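Local coordinates for probable enoyl-CoA hydratase/isomerase (Pseudomonas aeruginosa PAO1, PDB 5WYD) that probably acts as a crotonase-type enoyl-CoA hydratase/isomerase and has a role in biosynthesis of the diffusible signal factor (DSF), at the interface of chains A and B. Coordinates in Å, arbitrary orientation; residue numbers count along the deposited sequence, not the author numbering. Chains: chain A/B, Probable enoyl-CoA hydratase/isomerase.

The interface of chains A and B. Residues chain A 210-211, 213-214, 219; chain B 147-148, 174-177.
A bend at chi2 (59°) in A:Gln214, with CG placed anti to the carbonyl carbon and beside the backbone N, carries the carboxamide of this side chain to the C-terminal end of B-chain helix 167-176, next to B:Leu175, B:Cys176 and B:Asn177. The contact joins two copies of a crotonase-fold protein within the deposited assembly of six; crotonase-family enzymes commonly form trimers and hexamers, so it probably belongs to the biological oligomer. The amide nitrogen NE2 of A:Gln214 donates to the backbone carbonyl O of B:Leu175 at 3.0 Å. This bond is fairly straight at the hydrogen, and its acceptor lies close to the plane of the glutamine amide.

Within chain A, NE2 of A:Gln214 also donates to the backbone O of A:Lys210 at 2.9 Å. That bond is more bent, 139° at H, and NE2 sits above the carbonyl plane of the lysine. Two carbonyls, one near the end of helix 200-211 and one across the interface, thus grip one NH2 group and fix the amide's rotation.

The amide oxygen OE1 of A:Gln214 faces B:Asn177, whose CB lies 3.6 Å from it and 3.5 Å from the amide carbon CD. The two side-chain amide planes are turned 69° apart, and the touching is done by the asparagine methylene. On the aliphatic part of the glutamine, CG packs 3.7 Å from the methyl CB of B:Ala147, while B:Ala148 adds its backbone along the same stretch.

Apolar contacts lie to the side of the hydrogen bond. The CG2 methyl of A:Val211, beside its own backbone N, meets the thiol SG of B:Cys176 at 3.4 Å, tip to tip. From helix 216-226, the terminal methyl CD1 of A:Ile219 rests 3.7 Å from the carbonyl O of B:Leu175, near its CA and the branch carbon CG.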
loop_
_atom_site.group_PDB
_atom_site.type_symbol
_atom_site.label_atom_id
_atom_site.label_comp_id
_atom_site.label_asym_id
_atom_site.label_seq_id
_atom_site.Cartn_x
_atom_site.Cartn_y
_atom_site.Cartn_z
ATOM N N LYS A 210 -18.073 21.254 -23.286
ATOM C CA LYS A 210 -18.918 20.084 -23.054
ATOM C C LYS A 210 -18.965 19.693 -21.582
ATOM O O LYS A 210 -19.989 19.190 -21.103
ATOM C CB LYS A 210 -18.429 18.897 -23.895
ATOM C CG LYS A 210 -18.478 19.079 -25.408
ATOM C CD LYS A 210 -17.836 17.857 -26.068
ATOM C CE LYS A 210 -17.681 17.942 -27.586
ATOM N NZ LYS A 210 -18.848 18.488 -28.331
ATOM N N VAL A 211 -17.856 19.890 -20.867
ATOM C CA VAL A 211 -17.781 19.583 -19.450
ATOM C C VAL A 211 -18.789 20.413 -18.681
ATOM O O VAL A 211 -19.324 19.979 -17.655
ATOM C CB VAL A 211 -16.357 19.886 -18.974
ATOM C CG1 VAL A 211 -16.322 20.023 -17.449
ATOM C CG2 VAL A 211 -15.400 18.886 -19.556
ATOM N N ARG A 213 -21.641 20.820 -19.312
ATOM C CA ARG A 213 -22.958 20.204 -19.446
ATOM C C ARG A 213 -23.191 19.111 -18.405
ATOM O O ARG A 213 -24.280 18.532 -18.339
ATOM C CB ARG A 213 -23.107 19.606 -20.839
ATOM C CG ARG A 213 -22.638 20.405 -21.995
ATOM C CD ARG A 213 -23.015 19.610 -23.227
ATOM N NE ARG A 213 -24.434 19.766 -23.572
ATOM C CZ ARG A 213 -25.435 18.982 -23.164
ATOM N NH1 ARG A 213 -26.674 19.242 -23.555
ATOM N NH2 ARG A 213 -25.208 17.941 -22.380
ATOM N N GLN A 214 -22.163 18.777 -17.635
ATOM C CA GLN A 214 -22.279 17.859 -16.519
ATOM C C GLN A 214 -22.250 18.650 -15.232
ATOM O O GLN A 214 -21.627 19.711 -15.151
ATOM C CB GLN A 214 -21.122 16.879 -16.519
ATOM C CG GLN A 214 -21.177 15.828 -17.591
ATOM C CD GLN A 214 -21.206 16.476 -18.951
ATOM O OE1 GLN A 214 -22.275 16.705 -19.492
ATOM N NE2 GLN A 214 -20.037 16.824 -19.487
ATOM N N ILE A 219 -18.707 16.775 -10.813
ATOM C CA ILE A 219 -17.403 16.710 -11.456
ATOM C C ILE A 219 -16.288 16.826 -10.429
ATOM O O ILE A 219 -15.359 16.008 -10.421
ATOM C CB ILE A 219 -17.289 17.807 -12.529
ATOM C CG1 ILE A 219 -18.340 17.630 -13.647
ATOM C CG2 ILE A 219 -15.828 17.891 -13.037
ATOM C CD1 ILE A 219 -18.210 16.350 -14.472
ATOM N N ALA B 147 -22.540 11.473 -14.881
ATOM C CA ALA B 147 -22.160 12.833 -14.519
ATOM C C ALA B 147 -23.153 13.844 -15.075
ATOM O O ALA B 147 -23.448 14.854 -14.424
ATOM C CB ALA B 147 -20.750 13.146 -15.011
ATOM N N ALA B 148 -23.678 13.596 -16.278
ATOM C CA ALA B 148 -24.659 14.517 -16.838
ATOM C C ALA B 148 -25.869 14.590 -15.938
ATOM O O ALA B 148 -26.561 15.609 -15.887
ATOM C CB ALA B 148 -25.083 14.099 -18.236
ATOM N N ILE B 174 -16.601 9.887 -18.741
ATOM C CA ILE B 174 -17.406 10.249 -17.591
ATOM C C ILE B 174 -17.495 11.761 -17.416
ATOM O O ILE B 174 -18.597 12.319 -17.420
ATOM C CB ILE B 174 -16.871 9.554 -16.340
ATOM C CG1 ILE B 174 -17.621 10.058 -15.131
ATOM C CG2 ILE B 174 -15.391 9.753 -16.190
ATOM C CD1 ILE B 174 -17.127 9.421 -13.943
ATOM N N LEU B 175 -16.354 12.459 -17.305
ATOM C CA LEU B 175 -16.399 13.902 -17.067
ATOM C C LEU B 175 -16.977 14.667 -18.245
ATOM O O LEU B 175 -17.710 15.627 -18.035
ATOM C CB LEU B 175 -15.026 14.447 -16.679
ATOM C CG LEU B 175 -14.692 14.417 -15.161
ATOM C CD1 LEU B 175 -14.960 13.113 -14.513
ATOM C CD2 LEU B 175 -13.246 14.828 -14.921
ATOM N N CYS B 176 -16.615 14.322 -19.476
ATOM C CA CYS B 176 -17.177 15.071 -20.597
ATOM C C CYS B 176 -18.453 14.456 -21.133
ATOM O O CYS B 176 -19.084 15.051 -22.014
ATOM C CB CYS B 176 -16.170 15.197 -21.727
ATOM S SG CYS B 176 -14.709 15.954 -21.133
ATOM N N ASN B 177 -18.849 13.298 -20.606
ATOM C CA ASN B 177 -20.070 12.610 -21.025
ATOM C C ASN B 177 -20.048 12.318 -22.519
ATOM O O ASN B 177 -20.982 12.639 -23.250
ATOM C CB ASN B 177 -21.304 13.425 -20.638
ATOM C CG ASN B 177 -22.598 12.670 -20.855
ATOM O OD1 ASN B 177 -22.614 11.437 -20.987
ATOM N ND2 ASN B 177 -23.694 13.410 -20.913
#